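PDB 6H4L: titin from Homo sapiens, which forms a giant filament of the muscle sarcomere and carries protein kinase activity, this immunoglobulin-like M4 domain belonging to its M-band segment. Local coordinates for residues K41-G46 against R80-N85; L30-K35 against G62-E67; P9-R14 against G88-Y93; T4-P9 against S34-E39; T26-N31 against A94-T99. One frame throughout, in Å; residues are numbered along the deposited sequence. Where two conformers were deposited one is given.

From the N terminus, contact 4 closes first, tying residues 4-9 to 34-39 at one end of the domain. Contact 3 starts on Pro9, which it shares with contact 4, and crosses it by reaching forward to 88-93. Contact 5, from 26-31 to 94-99, crosses both and spans the two sheets of the sandwich. Contact 2 leaves the same strand at 30-35 for 62-67 and is nested inside the loop closed by contact 3. Contact 1, 41-46 with 80-85, crosses contact 2 and lies within the loops of contacts 3 and 5. Contacts 2 and 4 build one sheet, contact 1 builds the other, and contacts 3 and 5 join them.

Contact 1 of 5, residues K41-G46 against R80-N85; sequences KWYHNG and RAVCTN
The indole of Trp42 carries the CB of Ala81 on one face: this methyl stands 3.7 Å from the centroid of the six-membered ring and only 7° off its normal, a well-centred CH-pi contact. The Tyr57 ring also meets the indole, planes about 30° apart. With CG anti to the carbonyl carbon (chi1 -77°), the indole swings back over the neighbouring strand, so Trp42 CZ3 comes within 3.8 Å of Ala81 CB. The Tyr43 ring projects from the other side of the sheet. Arg80 O lies in its plane at the edge, and Val82 CG2 approaches obliquely, 3.7 Å from Tyr43 CE2.

Beneath these groups the two strands pair antiparallel. Lys41 and Val82 form one hydrogen-bonded pair, closed by Lys41 N to Val82 O at 3.0 Å and Val82 N to Lys41 O at 2.9 Å. Tyr43 and Arg80 form the next, with Tyr43 N 2.8 Å from Arg80 O and Arg80 N 2.9 Å from Tyr43 O. Trp42 and Ala81 are the non-hydrogen-bonded pair between them, so their side chains share one face, the buried one. The Arg80 chain leads away, its NH1 bonded to Ser91 OG.

Leu30 of the opposite sheet touches both Trp42 and Ala81. A tryptophan of strand C packed against strands B and F is the core signature of the immunoglobulin fold; here Leu30 and Ala81 probably occupy the places of the canonical disulfide.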
# COMPACT_ATOMS: atom_id res chain seq x y z
N LYS A 41 5.41 4.16 3.55
CA LYS A 41 4.57 5.31 3.21
C LYS A 41 3.64 4.94 2.06
O LYS A 41 4.03 4.18 1.17
CB LYS A 41 5.42 6.52 2.83
CG LYS A 41 6.25 7.06 3.98
CD LYS A 41 6.98 8.33 3.57
CE LYS A 41 7.83 8.87 4.71
NZ LYS A 41 7.01 9.15 5.92
N TRP A 42 2.42 5.48 2.08
CA TRP A 42 1.45 5.18 1.04
C TRP A 42 1.09 6.45 0.31
O TRP A 42 1.03 7.51 0.91
CB TRP A 42 0.19 4.60 1.67
CG TRP A 42 0.30 3.15 2.10
CD1 TRP A 42 0.63 2.69 3.33
CD2 TRP A 42 0.03 2.01 1.29
NE1 TRP A 42 0.61 1.30 3.34
CE2 TRP A 42 0.24 0.87 2.09
CE3 TRP A 42 -0.37 1.83 -0.04
CZ2 TRP A 42 0.03 -0.43 1.60
CZ3 TRP A 42 -0.56 0.56 -0.52
CH2 TRP A 42 -0.34 -0.56 0.29
N TYR A 43 0.84 6.33 -0.99
CA TYR A 43 0.52 7.48 -1.84
C TYR A 43 -0.69 7.18 -2.71
O TYR A 43 -0.90 6.05 -3.13
CB TYR A 43 1.71 7.82 -2.73
CG TYR A 43 2.97 8.15 -1.97
CD1 TYR A 43 3.35 9.47 -1.75
CD2 TYR A 43 3.78 7.14 -1.47
CE1 TYR A 43 4.50 9.77 -1.04
CE2 TYR A 43 4.93 7.44 -0.76
CZ TYR A 43 5.28 8.75 -0.55
OH TYR A 43 6.43 9.04 0.16
N HIS A 44 -1.48 8.22 -2.98
CA HIS A 44 -2.57 8.15 -3.95
C HIS A 44 -2.31 9.19 -5.03
O HIS A 44 -2.21 10.39 -4.75
CB HIS A 44 -3.91 8.41 -3.27
CG HIS A 44 -5.08 8.42 -4.21
ND1 HIS A 44 -6.21 9.19 -3.98
CD2 HIS A 44 -5.31 7.75 -5.37
CE1 HIS A 44 -7.07 9.00 -4.96
NE2 HIS A 44 -6.55 8.14 -5.82
N ASN A 45 -2.17 8.74 -6.28
CA ASN A 45 -1.73 9.61 -7.37
C ASN A 45 -0.58 10.55 -6.98
O ASN A 45 -0.60 11.74 -7.30
CB ASN A 45 -2.91 10.40 -7.93
CG ASN A 45 -3.97 9.50 -8.56
OD1 ASN A 45 -3.64 8.49 -9.17
ND2 ASN A 45 -5.23 9.88 -8.41
N GLY A 46 0.42 10.01 -6.29
CA GLY A 46 1.63 10.76 -6.00
C GLY A 46 1.60 11.58 -4.73
O GLY A 46 2.59 12.21 -4.36
N ARG A 80 0.33 3.66 -4.29
CA ARG A 80 1.71 3.19 -4.21
C ARG A 80 2.16 3.03 -2.77
O ARG A 80 1.89 3.89 -1.92
CB ARG A 80 2.63 4.20 -4.93
CG ARG A 80 4.12 3.90 -4.78
CD ARG A 80 4.98 4.98 -5.41
NE ARG A 80 4.83 5.07 -6.86
CZ ARG A 80 5.60 4.43 -7.73
NH1 ARG A 80 6.56 3.62 -7.30
NH2 ARG A 80 5.40 4.59 -9.03
N ALA A 81 2.87 1.93 -2.49
CA ALA A 81 3.53 1.74 -1.21
C ALA A 81 5.02 1.91 -1.44
O ALA A 81 5.54 1.43 -2.44
CB ALA A 81 3.25 0.35 -0.64
N VAL A 82 5.69 2.59 -0.52
CA VAL A 82 7.15 2.70 -0.55
C VAL A 82 7.70 2.18 0.77
O VAL A 82 7.30 2.65 1.83
CB VAL A 82 7.58 4.14 -0.75
CG1 VAL A 82 9.11 4.25 -0.78
CG2 VAL A 82 6.97 4.69 -2.04
N CYS A 83 8.65 1.23 0.70
CA CYS A 83 9.18 0.57 1.88
C CYS A 83 10.66 0.87 1.98
O CYS A 83 11.40 0.59 1.04
CB CYS A 83 9.06 -0.95 1.74
SG CYS A 83 7.35 -1.46 1.44
N THR A 84 11.09 1.44 3.10
CA THR A 84 12.47 1.92 3.22
C THR A 84 13.12 1.44 4.51
O THR A 84 12.51 1.41 5.57
CB THR A 84 12.51 3.46 3.20
OG1 THR A 84 11.88 3.94 2.00
CG2 THR A 84 13.95 3.98 3.24
N ASN A 85 14.39 1.07 4.41
CA ASN A 85 15.24 0.98 5.59
C ASN A 85 16.63 1.50 5.22
O ASN A 85 16.84 1.97 4.10
CB ASN A 85 15.23 -0.43 6.22
CG ASN A 85 15.96 -1.47 5.39
OD1 ASN A 85 16.65 -1.15 4.42
ND2 ASN A 85 15.83 -2.75 5.78

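Contact 2 of 5, residues L30-K35 against G62-E67; sequences LNVQSK and GVLTLE
Gly62 O is gripped by one hydrogen bond and one weaker C-H...O contact from the facing strand. Val32 N gives it a strong, nearly straight bond of 2.8 Å (169° at the hydrogen), arriving in the carbonyl plane on a lone pair, and Asn31 CA adds the C-H...O contact at 3.3 Å. Further along, Leu30 and Leu64 form a hydrogen-bonded antiparallel pair: Leu64 N lies 2.8 Å from Leu30 O, and Leu30 N lies 2.9 Å from Leu64 O.

Their side chains cross obliquely on the interior face. Leu30 has CG in the crowded position between backbone N and carbonyl carbon (chi1 66°), and its CD2 branch rests 3.7 Å from Leu64 CB. Leu64 has CG anti to the carbonyl carbon, and Leu64 CD1 touches both Leu30 CG, at 3.8 Å, and Val32 CG1, at 3.9 Å. On the outer face Val63 CG2 brushes the amide oxygen of Asn31, whose ND2 is bonded to Thr12 OG1.

These are strands B and E of the immunoglobulin sandwich. Residues 30-35 run between strand 7-11 and strand 63-68, the latter bordered in turn by strand 55-60, while Leu30 and Leu64 face Ala81 and Cys83 of strand 77-85 across the core.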
# COMPACT_ATOMS: atom_id res chain seq x y z
N LEU A 30 0.18 -6.17 0.12
CA LEU A 30 1.45 -6.64 -0.44
C LEU A 30 2.27 -7.24 0.68
O LEU A 30 1.94 -7.13 1.85
CB LEU A 30 2.22 -5.53 -1.15
CG LEU A 30 2.76 -4.34 -0.37
CD1 LEU A 30 3.92 -3.70 -1.10
CD2 LEU A 30 1.65 -3.30 -0.20
N ASN A 31 3.34 -7.95 0.32
CA ASN A 31 4.21 -8.51 1.33
C ASN A 31 5.64 -8.08 1.08
O ASN A 31 6.12 -8.18 -0.05
CB ASN A 31 4.16 -10.03 1.28
CG ASN A 31 4.90 -10.66 2.43
OD1 ASN A 31 4.40 -10.72 3.55
ND2 ASN A 31 6.10 -11.14 2.16
N VAL A 32 6.28 -7.56 2.12
CA VAL A 32 7.67 -7.10 2.01
C VAL A 32 8.53 -7.87 3.00
O VAL A 32 8.10 -8.18 4.12
CB VAL A 32 7.78 -5.57 2.26
CG1 VAL A 32 7.37 -5.22 3.69
CG2 VAL A 32 9.18 -5.04 1.92
N GLN A 33 9.75 -8.22 2.57
CA GLN A 33 10.75 -8.80 3.45
C GLN A 33 11.79 -7.73 3.68
O GLN A 33 12.35 -7.18 2.73
CB GLN A 33 11.40 -10.01 2.77
CG GLN A 33 10.43 -11.16 2.51
CD GLN A 33 11.07 -12.33 1.77
OE1 GLN A 33 12.13 -12.19 1.15
NE2 GLN A 33 10.42 -13.50 1.82
N SER A 34 12.01 -7.38 4.94
CA SER A 34 12.88 -6.24 5.27
C SER A 34 13.53 -6.46 6.62
O SER A 34 12.86 -6.85 7.57
CB SER A 34 12.05 -4.95 5.27
OG SER A 34 12.83 -3.80 5.54
N LYS A 35 14.84 -6.23 6.72
CA LYS A 35 15.52 -6.29 8.01
C LYS A 35 16.60 -5.21 8.06
O LYS A 35 17.55 -5.26 7.30
CB LYS A 35 16.14 -7.67 8.23
CG LYS A 35 16.77 -7.83 9.59
CD LYS A 35 17.50 -9.17 9.72
CE LYS A 35 18.14 -9.31 11.09
NZ LYS A 35 18.76 -10.65 11.27
N GLY A 62 5.47 -7.53 7.93
CA GLY A 62 5.77 -7.44 6.52
C GLY A 62 4.56 -7.58 5.60
O GLY A 62 4.65 -7.30 4.41
N VAL A 63 3.43 -8.01 6.16
CA VAL A 63 2.20 -7.98 5.38
C VAL A 63 1.63 -6.57 5.49
O VAL A 63 1.30 -6.14 6.59
CB VAL A 63 1.17 -8.99 5.89
CG1 VAL A 63 -0.12 -8.90 5.07
CG2 VAL A 63 1.72 -10.41 5.84
N LEU A 64 1.55 -5.86 4.37
CA LEU A 64 1.15 -4.45 4.34
C LEU A 64 -0.25 -4.39 3.76
O LEU A 64 -0.49 -4.96 2.70
CB LEU A 64 2.08 -3.65 3.44
CG LEU A 64 3.57 -3.86 3.71
CD1 LEU A 64 4.34 -2.92 2.80
CD2 LEU A 64 3.87 -3.61 5.17
N THR A 65 -1.17 -3.70 4.44
CA THR A 65 -2.55 -3.59 3.94
C THR A 65 -2.95 -2.12 3.95
O THR A 65 -2.70 -1.42 4.94
CB THR A 65 -3.55 -4.39 4.81
OG1 THR A 65 -3.11 -5.76 4.90
CG2 THR A 65 -4.97 -4.36 4.22
N LEU A 66 -3.53 -1.67 2.84
CA LEU A 66 -4.16 -0.35 2.77
C LEU A 66 -5.64 -0.60 2.63
O LEU A 66 -6.06 -1.37 1.77
CB LEU A 66 -3.67 0.44 1.56
CG LEU A 66 -4.44 1.76 1.29
CD1 LEU A 66 -4.19 2.73 2.43
CD2 LEU A 66 -4.02 2.38 -0.05
N GLU A 67 -6.43 0.05 3.46
CA GLU A 67 -7.86 -0.12 3.38
C GLU A 67 -8.48 1.24 3.07
O GLU A 67 -8.16 2.23 3.72
CB GLU A 67 -8.38 -0.67 4.70
CG GLU A 67 -9.89 -0.80 4.77
CD GLU A 67 -10.31 -1.38 6.10
OE1 GLU A 67 -10.20 -0.67 7.12
OE2 GLU A 67 -10.72 -2.56 6.12

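Contact 3 of 5, residues P9-R14 against G88-Y93; sequences PRITLR and GEASDY
Arg14 NH1 supplies two hydrogen bonds to strand 88-98, one to Ser91 O at 3.0 Å and one to Asp92 OD1 at 3.1 Å, the second being part of a salt bridge. Both acceptors lie within 2° of the guanidinium plane, so the donor geometry is good. The acceptor side is less regular: NH1 meets Asp92 OD1 from above the carboxylate, 53° out of its plane, and the two flat groups are turned 71° apart. Asp92 is buried, with CG anti to its backbone N, and its other oxygen, OD2, accepts from Met15 N; both carboxylate oxygens thus have a donor.

Two waters bridge further polar atoms of the segments. One molecule donates to Pro9 O at 2.6 Å and weakly to Glu89 O at 3.3 Å. A second weakly accepts from Arg14 NH2 and Ser91 N. Ser91 OG points to the other side, bonded to Ala81 O.

Between the polar groups the packing is apolar. Ile11 CG1 sits 3.9 Å from Ala90 CB, Ile11 CD1 reaches to 3.7 Å from Asp92 CB, and Pro9 CB lies 4.1 Å from Ala90 CB.

Residues 9-11 run roughly parallel to strand 88-98 without backbone pairing; the direct polar link comes from Arg14, beyond the corner at Thr12. The arginine and the Met15 amide probably favour the ionised form of buried Asp92.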
# COMPACT_ATOMS: atom_id res chain seq x y z
N PRO A 9 14.63 -3.71 1.69
CA PRO A 9 13.31 -4.30 1.52
C PRO A 9 13.16 -4.94 0.14
O PRO A 9 13.66 -4.40 -0.86
CB PRO A 9 12.39 -3.08 1.62
CG PRO A 9 13.15 -2.09 2.44
CD PRO A 9 14.58 -2.26 1.99
N ARG A 10 12.49 -6.08 0.08
CA ARG A 10 12.15 -6.72 -1.18
C ARG A 10 10.68 -7.14 -1.12
O ARG A 10 10.21 -7.71 -0.13
CB ARG A 10 13.05 -7.93 -1.45
CG ARG A 10 13.13 -8.89 -0.31
CD ARG A 10 14.35 -9.83 -0.44
NE ARG A 10 14.35 -10.78 0.66
CZ ARG A 10 15.42 -11.12 1.36
NH1 ARG A 10 16.61 -10.61 1.07
NH2 ARG A 10 15.29 -11.99 2.35
N ILE A 11 9.95 -6.81 -2.18
CA ILE A 11 8.53 -7.10 -2.21
C ILE A 11 8.33 -8.45 -2.88
O ILE A 11 8.74 -8.64 -4.03
CB ILE A 11 7.77 -5.98 -2.92
CG1 ILE A 11 7.93 -4.68 -2.12
CG2 ILE A 11 6.28 -6.36 -3.12
CD1 ILE A 11 7.38 -3.44 -2.79
N THR A 12 7.74 -9.38 -2.14
CA THR A 12 7.56 -10.75 -2.63
C THR A 12 6.14 -11.06 -3.12
O THR A 12 5.93 -12.06 -3.81
CB THR A 12 7.95 -11.78 -1.56
OG1 THR A 12 7.04 -11.69 -0.46
CG2 THR A 12 9.39 -11.58 -1.10
N LEU A 13 5.17 -10.23 -2.73
CA LEU A 13 3.81 -10.34 -3.24
C LEU A 13 3.35 -8.93 -3.56
O LEU A 13 3.36 -8.06 -2.69
CB LEU A 13 2.85 -10.93 -2.20
CG LEU A 13 1.38 -10.84 -2.65
CD1 LEU A 13 1.13 -11.84 -3.77
CD2 LEU A 13 0.42 -11.06 -1.50
N ARG A 14 2.98 -8.71 -4.82
CA ARG A 14 2.67 -7.36 -5.26
C ARG A 14 1.17 -7.09 -5.25
O ARG A 14 0.37 -8.01 -5.36
CB ARG A 14 3.25 -7.11 -6.65
CG ARG A 14 4.79 -7.17 -6.67
CD ARG A 14 5.41 -6.38 -7.81
NE ARG A 14 6.86 -6.25 -7.63
CZ ARG A 14 7.47 -5.16 -7.15
NH1 ARG A 14 6.76 -4.09 -6.83
NH2 ARG A 14 8.79 -5.14 -7.02
N GLY A 88 18.10 0.16 1.85
CA GLY A 88 17.53 0.43 0.54
C GLY A 88 16.03 0.67 0.56
O GLY A 88 15.45 0.93 1.61
N GLU A 89 15.42 0.56 -0.61
CA GLU A 89 14.00 0.81 -0.72
C GLU A 89 13.37 -0.06 -1.78
O GLU A 89 14.04 -0.50 -2.72
CB GLU A 89 13.75 2.29 -1.03
CG GLU A 89 14.13 2.73 -2.42
CD GLU A 89 13.60 4.11 -2.77
OE1 GLU A 89 13.00 4.76 -1.88
OE2 GLU A 89 13.77 4.54 -3.93
N ALA A 90 12.08 -0.33 -1.63
CA ALA A 90 11.33 -1.04 -2.65
C ALA A 90 9.99 -0.34 -2.76
O ALA A 90 9.52 0.22 -1.78
CB ALA A 90 11.11 -2.48 -2.23
N SER A 91 9.38 -0.41 -3.93
CA SER A 91 8.08 0.24 -4.10
C SER A 91 7.21 -0.60 -5.01
O SER A 91 7.70 -1.37 -5.84
CB SER A 91 8.26 1.64 -4.68
OG SER A 91 7.01 2.34 -4.68
N ASP A 92 5.90 -0.46 -4.83
CA ASP A 92 4.94 -1.20 -5.64
C ASP A 92 3.76 -0.27 -5.86
O ASP A 92 3.51 0.61 -5.04
CB ASP A 92 4.48 -2.45 -4.90
CG ASP A 92 3.58 -3.35 -5.74
OD1 ASP A 92 3.75 -3.42 -6.97
OD2 ASP A 92 2.70 -4.00 -5.14
N TYR A 93 3.07 -0.43 -6.98
CA TYR A 93 1.89 0.39 -7.23
C TYR A 93 0.85 -0.41 -8.00
O TYR A 93 1.17 -1.38 -8.66
CB TYR A 93 2.26 1.66 -7.99
CG TYR A 93 2.78 1.42 -9.39
CD1 TYR A 93 1.91 1.34 -10.47
CD2 TYR A 93 4.14 1.28 -9.62
CE1 TYR A 93 2.38 1.12 -11.75
CE2 TYR A 93 4.62 1.06 -10.91
CZ TYR A 93 3.74 0.98 -11.96
OH TYR A 93 4.21 0.76 -13.24
O HOH W 1 15.29 -3.57 -2.77
O HOH W 2 10.90 -2.76 -5.92

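Contact 4 of 5, residues T4-P9 against S34-E39; sequences TLDHAP and SKPTAE
Lys35 lies fully extended beside residues 4-6; its chain crosses the Asp6 side chain at about a right angle, Lys35 CG lying 3.5 Å from Asp6 OD1. At the tip Lys35 NZ gives Thr4 O a short hydrogen bond of 2.5 Å. Asp6 OD1 stays 4.8 Å from Lys35 NZ, and Asp6 OD2 is bonded to Tyr86 OH.

His7 covers the backbone end of Lys35: with CG in the crowded position (chi1 64°), the imidazole presents one face to Lys35 N. His7 ND1 donates to Ala8 O at 2.9 Å, nearly straight and in the ring plane though from above the carbonyl plane, which helps to fix the ring's rotation. His7 and Lys35 also pair antiparallel, through a firm bond of 2.8 Å from His7 N to Lys35 O and a weak one of 3.5 Å from Lys35 N to His7 O. Around the cis peptide before Pro36, Ser34 OG donates to Pro36 O at 2.8 Å.

The contact joins the start of strand A to the end of strand B at one pole of the sandwich, with Asn85 of strand 77-85 bonded through ND2 to both His7 O and Pro36 O.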
# COMPACT_ATOMS: atom_id res chain seq x y z
N THR A 4 20.90 -14.17 9.50
CA THR A 4 20.37 -13.32 8.44
C THR A 4 20.87 -11.89 8.60
O THR A 4 20.50 -11.20 9.55
CB THR A 4 18.82 -13.32 8.44
OG1 THR A 4 18.34 -14.66 8.26
CG2 THR A 4 18.28 -12.44 7.32
N LEU A 5 21.71 -11.44 7.67
CA LEU A 5 22.22 -10.08 7.70
C LEU A 5 21.11 -9.08 7.36
O LEU A 5 20.12 -9.43 6.69
CB LEU A 5 23.36 -9.92 6.70
CG LEU A 5 24.60 -10.79 6.95
CD1 LEU A 5 25.55 -10.73 5.76
CD2 LEU A 5 25.30 -10.35 8.22
N ASP A 6 21.27 -7.84 7.82
CA ASP A 6 20.35 -6.79 7.40
C ASP A 6 20.31 -6.70 5.88
O ASP A 6 21.31 -6.94 5.21
CB ASP A 6 20.77 -5.43 7.97
CG ASP A 6 20.54 -5.31 9.45
OD1 ASP A 6 19.87 -6.19 10.03
OD2 ASP A 6 21.03 -4.32 10.04
N HIS A 7 19.15 -6.35 5.34
CA HIS A 7 19.02 -6.26 3.89
C HIS A 7 17.91 -5.29 3.49
O HIS A 7 16.99 -5.03 4.25
CB HIS A 7 18.74 -7.65 3.29
CG HIS A 7 17.44 -8.25 3.73
ND1 HIS A 7 16.23 -7.90 3.17
CD2 HIS A 7 17.16 -9.17 4.68
CE1 HIS A 7 15.26 -8.59 3.75
NE2 HIS A 7 15.80 -9.37 4.67
N ALA A 8 18.04 -4.76 2.28
CA ALA A 8 17.06 -3.84 1.72
C ALA A 8 15.69 -4.51 1.58
O ALA A 8 15.59 -5.71 1.35
CB ALA A 8 17.53 -3.33 0.38
N PRO A 9 14.63 -3.71 1.69
CA PRO A 9 13.31 -4.30 1.52
C PRO A 9 13.16 -4.94 0.14
O PRO A 9 13.66 -4.40 -0.86
CB PRO A 9 12.39 -3.08 1.62
CG PRO A 9 13.15 -2.09 2.44
CD PRO A 9 14.58 -2.26 1.99
N SER A 34 12.01 -7.38 4.94
CA SER A 34 12.88 -6.24 5.27
C SER A 34 13.53 -6.46 6.62
O SER A 34 12.86 -6.85 7.57
CB SER A 34 12.05 -4.95 5.27
OG SER A 34 12.83 -3.80 5.54
N LYS A 35 14.84 -6.23 6.72
CA LYS A 35 15.52 -6.29 8.01
C LYS A 35 16.60 -5.21 8.06
O LYS A 35 17.55 -5.26 7.30
CB LYS A 35 16.14 -7.67 8.23
CG LYS A 35 16.77 -7.83 9.59
CD LYS A 35 17.50 -9.17 9.72
CE LYS A 35 18.14 -9.31 11.09
NZ LYS A 35 18.76 -10.65 11.27
N PRO A 36 16.47 -4.23 8.97
CA PRO A 36 15.36 -4.05 9.92
C PRO A 36 14.03 -3.74 9.24
O PRO A 36 13.97 -3.49 8.04
CB PRO A 36 15.80 -2.84 10.75
CG PRO A 36 16.81 -2.14 9.93
CD PRO A 36 17.50 -3.19 9.12
N THR A 37 12.97 -3.78 10.03
CA THR A 37 11.63 -3.56 9.52
C THR A 37 11.51 -2.22 8.80
O THR A 37 12.02 -1.20 9.27
CB THR A 37 10.59 -3.66 10.63
OG1 THR A 37 11.03 -2.90 11.76
CG2 THR A 37 10.42 -5.10 11.04
N ALA A 38 10.82 -2.25 7.67
CA ALA A 38 10.69 -1.12 6.77
C ALA A 38 9.77 -0.05 7.35
O ALA A 38 8.78 -0.36 8.01
CB ALA A 38 10.13 -1.58 5.43
N GLU A 39 10.13 1.19 7.08
CA GLU A 39 9.20 2.31 7.23
C GLU A 39 8.38 2.32 5.96
O GLU A 39 8.93 2.20 4.86
CB GLU A 39 9.97 3.63 7.35
CG GLU A 39 10.81 3.77 8.60
CD GLU A 39 9.98 3.87 9.87
OE1 GLU A 39 8.88 4.46 9.82
OE2 GLU A 39 10.42 3.35 10.91

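Contact 5 of 5, residues T26-N31 against A94-T99; sequences TRFILN and ATLDVT
From CB, the Phe28 side chain leaves strand 26-35 toward strand 88-98, with CG anti to the carbonyl carbon (chi1 -74°). CB and CG serve to carry the ring across; the contacts begin at CD1, 4.2 Å from Ala94 CB. The next atom, Phe28 CE1, comes to 3.8 Å from the same methyl, which lies oblique to the ring. At the tip Phe28 CZ meets two groups, Thr95 O and Leu96 CB, each at 3.8 Å and each near the ring plane, so the phenyl edge abuts both. Phe28 CE2 adds a looser approach, 4.1 Å from Leu96 CB.

Beside the ring, Thr26 and Leu96 reach for each other tip to tip. Thr26 CG2 ends 4.0 Å from Leu96 CD1, while its hydroxyl turns to His18 NE2. Rings of His18 and Tyr79 also meet Phe28.

The strand axes are 9.6 Å apart and nearly antiparallel at 168°, too distant for backbone pairing: strand B of one sheet faces strand G of the other across the sandwich. The meeting is buried and almost wholly apolar, held by van der Waals packing and the exclusion of water. Thr95 O, near the plane of the phenyl edge, is the polar atom that the ring meets, and may be favoured there by the partial positive charge of the ring hydrogens, though at 3.8 Å from Phe28 CZ any attraction is weak.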
# COMPACT_ATOMS: atom_id res chain seq x y z
N THR A 26 -12.48 -1.36 0.11
CA THR A 26 -11.54 -2.22 -0.57
C THR A 26 -10.18 -2.22 0.10
O THR A 26 -9.88 -1.36 0.92
CB THR A 26 -11.42 -1.83 -2.06
OG1 THR A 26 -10.89 -2.93 -2.80
CG2 THR A 26 -10.55 -0.59 -2.22
N ARG A 27 -9.37 -3.21 -0.24
CA ARG A 27 -8.02 -3.29 0.30
C ARG A 27 -7.02 -3.56 -0.80
O ARG A 27 -7.33 -4.25 -1.77
CB ARG A 27 -7.92 -4.44 1.30
CG ARG A 27 -8.58 -4.16 2.62
CD ARG A 27 -8.55 -5.36 3.55
NE ARG A 27 -9.19 -5.01 4.82
CZ ARG A 27 -9.65 -5.90 5.69
NH1 ARG A 27 -9.56 -7.20 5.44
NH2 ARG A 27 -10.22 -5.48 6.82
N PHE A 28 -5.82 -3.01 -0.62
CA PHE A 28 -4.62 -3.44 -1.35
C PHE A 28 -3.72 -4.13 -0.34
O PHE A 28 -3.59 -3.70 0.79
CB PHE A 28 -3.88 -2.24 -1.94
CG PHE A 28 -4.57 -1.62 -3.14
CD1 PHE A 28 -4.41 -2.18 -4.40
CD2 PHE A 28 -5.33 -0.47 -3.01
CE1 PHE A 28 -5.02 -1.61 -5.51
CE2 PHE A 28 -5.95 0.10 -4.12
CZ PHE A 28 -5.79 -0.47 -5.37
N ILE A 29 -3.09 -5.21 -0.76
CA ILE A 29 -2.24 -5.98 0.15
C ILE A 29 -0.94 -6.32 -0.57
O ILE A 29 -0.97 -6.70 -1.73
CB ILE A 29 -2.93 -7.27 0.62
CG1 ILE A 29 -4.22 -6.94 1.38
CG2 ILE A 29 -2.01 -8.07 1.53
CD1 ILE A 29 -5.14 -8.13 1.60
N LEU A 30 0.18 -6.17 0.12
CA LEU A 30 1.45 -6.64 -0.44
C LEU A 30 2.27 -7.24 0.68
O LEU A 30 1.94 -7.13 1.85
CB LEU A 30 2.22 -5.53 -1.15
CG LEU A 30 2.76 -4.34 -0.37
CD1 LEU A 30 3.92 -3.70 -1.10
CD2 LEU A 30 1.65 -3.30 -0.20
N ASN A 31 3.34 -7.95 0.32
CA ASN A 31 4.21 -8.51 1.33
C ASN A 31 5.64 -8.08 1.08
O ASN A 31 6.12 -8.18 -0.05
CB ASN A 31 4.16 -10.03 1.28
CG ASN A 31 4.90 -10.66 2.43
OD1 ASN A 31 4.40 -10.72 3.55
ND2 ASN A 31 6.10 -11.14 2.16
N ALA A 94 -0.40 0.03 -7.89
CA ALA A 94 -1.51 -0.62 -8.58
C ALA A 94 -2.62 0.40 -8.74
O ALA A 94 -2.61 1.46 -8.12
CB ALA A 94 -2.00 -1.83 -7.77
N THR A 95 -3.59 0.06 -9.59
CA THR A 95 -4.68 0.98 -9.88
C THR A 95 -5.98 0.53 -9.23
O THR A 95 -6.28 -0.66 -9.16
CB THR A 95 -4.91 1.12 -11.39
OG1 THR A 95 -5.28 -0.16 -11.93
CG2 THR A 95 -3.66 1.62 -12.08
N LEU A 96 -6.75 1.51 -8.76
CA LEU A 96 -8.12 1.26 -8.33
C LEU A 96 -9.08 1.86 -9.34
O LEU A 96 -8.94 3.01 -9.74
CB LEU A 96 -8.37 1.89 -6.97
CG LEU A 96 -9.74 1.55 -6.37
CD1 LEU A 96 -9.87 0.05 -6.12
CD2 LEU A 96 -9.99 2.35 -5.10
N ASP A 97 -10.07 1.07 -9.75
CA ASP A 97 -11.15 1.58 -10.57
C ASP A 97 -12.46 1.41 -9.82
O ASP A 97 -12.95 0.30 -9.64
CB ASP A 97 -11.22 0.86 -11.92
CG ASP A 97 -10.12 1.30 -12.87
OD1 ASP A 97 -9.86 2.52 -12.95
OD2 ASP A 97 -9.50 0.43 -13.52
N VAL A 98 -13.02 2.53 -9.38
CA VAL A 98 -14.31 2.51 -8.70
C VAL A 98 -15.42 2.60 -9.75
O VAL A 98 -15.54 3.59 -10.47
CB VAL A 98 -14.43 3.66 -7.68
CG1 VAL A 98 -15.69 3.51 -6.85
CG2 VAL A 98 -13.20 3.68 -6.78
N THR A 99 -16.23 1.54 -9.83
CA THR A 99 -17.24 1.42 -10.88
C THR A 99 -18.63 1.79 -10.38
O THR A 99 -18.98 1.51 -9.24
CB THR A 99 -17.26 -0.00 -11.46
OG1 THR A 99 -17.68 -0.92 -10.44
CG2 THR A 99 -15.87 -0.40 -11.94